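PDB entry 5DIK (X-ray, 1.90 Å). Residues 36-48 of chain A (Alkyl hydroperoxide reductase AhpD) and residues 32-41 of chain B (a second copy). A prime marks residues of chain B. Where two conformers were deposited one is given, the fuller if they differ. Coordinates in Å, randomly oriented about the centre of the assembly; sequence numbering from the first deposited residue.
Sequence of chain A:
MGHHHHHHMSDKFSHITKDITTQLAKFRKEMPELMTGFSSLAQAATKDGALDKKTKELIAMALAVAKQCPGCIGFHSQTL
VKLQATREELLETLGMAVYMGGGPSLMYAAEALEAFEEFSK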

# COMPACT_ATOMS: atom_id res chain seq x y z
N THR A 36 -23.09 11.54 4.02
CA THR A 36 -24.07 10.82 4.81
C THR A 36 -23.83 9.31 4.77
O THR A 36 -23.86 8.65 5.80
CB THR A 36 -25.50 11.12 4.34
OG1 THR A 36 -25.74 12.51 4.54
CG2 THR A 36 -26.53 10.30 5.13
N GLY A 37 -23.56 8.78 3.59
CA GLY A 37 -23.21 7.35 3.44
C GLY A 37 -21.96 6.98 4.22
O GLY A 37 -21.94 6.02 4.97
N PHE A 38 -20.91 7.79 4.06
CA PHE A 38 -19.67 7.55 4.78
C PHE A 38 -19.88 7.60 6.31
O PHE A 38 -19.41 6.72 7.02
CB PHE A 38 -18.59 8.55 4.40
CG PHE A 38 -17.29 8.26 5.07
CD1 PHE A 38 -16.49 7.22 4.62
CD2 PHE A 38 -16.91 8.93 6.22
CE1 PHE A 38 -15.32 6.88 5.29
CE2 PHE A 38 -15.75 8.61 6.87
CZ PHE A 38 -14.95 7.61 6.41
N SER A 39 -20.61 8.60 6.79
CA SER A 39 -20.95 8.69 8.22
C SER A 39 -21.72 7.49 8.72
O SER A 39 -21.48 7.06 9.82
CB SER A 39 -21.79 9.96 8.55
OG SER A 39 -20.98 11.10 8.45
N SER A 40 -22.67 6.99 7.93
CA SER A 40 -23.42 5.80 8.30
C SER A 40 -22.51 4.58 8.44
O SER A 40 -22.64 3.82 9.40
CB SER A 40 -24.53 5.49 7.28
OG SER A 40 -25.49 6.52 7.30
N LEU A 41 -21.58 4.41 7.50
CA LEU A 41 -20.57 3.36 7.63
C LEU A 41 -19.73 3.57 8.89
O LEU A 41 -19.54 2.63 9.66
CB LEU A 41 -19.67 3.32 6.39
CG LEU A 41 -18.46 2.40 6.45
CD1 LEU A 41 -18.93 0.96 6.56
CD2 LEU A 41 -17.61 2.57 5.18
N ALA A 42 -19.23 4.79 9.11
CA ALA A 42 -18.38 5.05 10.27
C ALA A 42 -19.09 4.77 11.58
O ALA A 42 -18.50 4.18 12.51
CB ALA A 42 -17.84 6.47 10.24
N GLN A 43 -20.34 5.20 11.69
CA GLN A 43 -21.12 4.99 12.92
C GLN A 43 -21.39 3.51 13.18
O GLN A 43 -21.26 3.05 14.31
CB GLN A 43 -22.45 5.74 12.86
CG GLN A 43 -22.27 7.25 12.87
CD GLN A 43 -23.57 8.02 12.53
OE1 GLN A 43 -24.63 7.43 12.21
NE2 GLN A 43 -23.48 9.34 12.56
N ALA A 44 -21.73 2.77 12.14
CA ALA A 44 -21.98 1.34 12.26
C ALA A 44 -20.70 0.62 12.65
O ALA A 44 -20.74 -0.27 13.50
CB ALA A 44 -22.51 0.76 10.97
N ALA A 45 -19.56 1.03 12.09
CA ALA A 45 -18.30 0.39 12.40
C ALA A 45 -17.81 0.63 13.82
O ALA A 45 -17.23 -0.28 14.43
CB ALA A 45 -17.23 0.82 11.41
N THR A 46 -18.00 1.84 14.34
CA THR A 46 -17.43 2.26 15.62
C THR A 46 -18.36 2.16 16.83
O THR A 46 -17.93 2.41 17.95
CB THR A 46 -16.96 3.72 15.57
OG1 THR A 46 -18.07 4.53 15.17
CG2 THR A 46 -15.81 3.88 14.57
N LYS A 47 -19.59 1.76 16.62
CA LYS A 47 -20.54 1.66 17.74
C LYS A 47 -20.13 0.58 18.74
O LYS A 47 -19.50 -0.44 18.40
CB LYS A 47 -21.95 1.40 17.24
CG LYS A 47 -22.18 0.00 16.68
CD LYS A 47 -23.61 -0.13 16.15
CE LYS A 47 -23.74 -1.27 15.15
NZ LYS A 47 -23.39 -2.59 15.76
N ASP A 48 -20.50 0.80 20.00
CA ASP A 48 -20.24 -0.18 21.07
C ASP A 48 -20.91 -1.52 20.77
O ASP A 48 -22.04 -1.57 20.33
CB ASP A 48 -20.79 0.35 22.39
CG ASP A 48 -19.81 1.19 23.14
OD1 ASP A 48 -18.74 0.67 23.52
OD2 ASP A 48 -20.10 2.39 23.35
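Chain B 32-41: PELMTGFSSL

Chain B lays a single helix, residues 32 to 41 with phi near -60° and psi near -45°, across the helix of chain A. The two run nearly antiparallel, with a signed crossing angle of -160° and axes 7.3 Å apart at closest approach, close enough that the two glycines meet backbone atoms of the partner helix.

Pro32′ stays out of reach; Thr36′ OG1 donates a hydrogen bond to Pro32′ O at 2.8 Å. Glu33′ points toward chain A, where Glu33′ O lies 3.5 Å from Ala44 CB. Its extended side chain (t, t) brings Glu33′ OE1 to 3.3 Å from Lys47 CE, while a water donates to both Glu33′ OE2 and Ser40 O. Leu34′ leaves its backbone sideways, yet its tip comes nearer: Leu34′ CD2 sits 3.7 Å from Leu41 CD1 and 3.9 Å from Ala45 CB. Met35′ turns away.

Gly37′ fits where no CB could. Gly37′ CA lies 3.8 Å from Leu41 N and 4.0 Å from Ser40 CB; an ideal CB on Gly37′ would fall 2.8 Å from Leu41 N, a clash. Gly37 obeys the same rule against Leu41′ N. Phe38′ points away, but Phe38′ CB still meets Leu41 CD1 at 4.2 Å, helping Gly37′, Leu34′ and Leu41′ form the hole that receives Leu41. Finally, Leu41′ CD2 packs 4.0 Å from Leu41 CD2.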

# COMPACT_ATOMS: atom_id res chain seq x y z
N PRO B 32 -26.02 -6.10 9.57
CA PRO B 32 -26.83 -5.36 8.60
C PRO B 32 -26.59 -3.85 8.65
O PRO B 32 -26.68 -3.21 7.61
CB PRO B 32 -28.28 -5.72 8.99
CG PRO B 32 -28.20 -6.11 10.42
CD PRO B 32 -26.85 -6.75 10.61
N GLU B 33 -26.27 -3.30 9.81
CA GLU B 33 -26.04 -1.85 9.90
C GLU B 33 -24.75 -1.44 9.15
O GLU B 33 -24.70 -0.43 8.45
CB GLU B 33 -25.99 -1.38 11.36
CG GLU B 33 -26.21 0.13 11.48
CD GLU B 33 -26.14 0.66 12.91
OE1 GLU B 33 -26.56 -0.06 13.84
OE2 GLU B 33 -25.69 1.83 13.10
N LEU B 34 -23.73 -2.27 9.27
CA LEU B 34 -22.46 -2.02 8.58
C LEU B 34 -22.68 -2.12 7.09
O LEU B 34 -22.30 -1.23 6.34
CB LEU B 34 -21.41 -3.02 9.06
CG LEU B 34 -19.92 -2.93 8.76
CD1 LEU B 34 -19.61 -3.23 7.32
CD2 LEU B 34 -19.30 -1.62 9.20
N MET B 35 -23.33 -3.19 6.65
CA MET B 35 -23.54 -3.39 5.22
C MET B 35 -24.47 -2.34 4.60
O MET B 35 -24.27 -1.95 3.45
CB MET B 35 -24.04 -4.81 4.93
CG MET B 35 -23.03 -5.88 5.29
SD MET B 35 -21.44 -5.63 4.46
CE MET B 35 -21.89 -6.12 2.81
N THR B 36 -25.50 -1.92 5.32
CA THR B 36 -26.36 -0.83 4.88
C THR B 36 -25.58 0.48 4.73
O THR B 36 -25.73 1.17 3.74
CB THR B 36 -27.54 -0.62 5.86
OG1 THR B 36 -28.33 -1.81 5.85
CG2 THR B 36 -28.40 0.57 5.43
N GLY B 37 -24.74 0.79 5.70
CA GLY B 37 -23.86 1.97 5.61
C GLY B 37 -22.93 1.91 4.41
O GLY B 37 -22.83 2.85 3.64
N PHE B 38 -22.26 0.76 4.24
CA PHE B 38 -21.37 0.58 3.11
C PHE B 38 -22.12 0.72 1.77
O PHE B 38 -21.64 1.41 0.87
CB PHE B 38 -20.67 -0.78 3.15
CG PHE B 38 -19.69 -0.94 2.03
CD1 PHE B 38 -18.46 -0.30 2.10
CD2 PHE B 38 -20.03 -1.62 0.88
CE1 PHE B 38 -17.57 -0.37 1.03
CE2 PHE B 38 -19.15 -1.70 -0.16
CZ PHE B 38 -17.92 -1.10 -0.09
N SER B 39 -23.28 0.09 1.65
CA SER B 39 -24.13 0.24 0.44
C SER B 39 -24.52 1.67 0.17
O SER B 39 -24.54 2.05 -0.98
CB SER B 39 -25.42 -0.61 0.53
OG SER B 39 -25.11 -1.97 0.41
N SER B 40 -24.87 2.43 1.21
CA SER B 40 -25.20 3.83 1.05
C SER B 40 -24.03 4.64 0.50
O SER B 40 -24.20 5.46 -0.40
CB SER B 40 -25.68 4.45 2.37
OG SER B 40 -26.89 3.85 2.76
N LEU B 41 -22.83 4.38 1.04
CA LEU B 41 -21.63 4.99 0.48
C LEU B 41 -21.43 4.58 -0.97
O LEU B 41 -21.19 5.43 -1.83
CB LEU B 41 -20.39 4.62 1.31
CG LEU B 41 -19.04 5.03 0.76
CD1 LEU B 41 -18.95 6.54 0.72
CD2 LEU B 41 -17.91 4.46 1.64
O HOH W 1 -25.00 3.29 10.57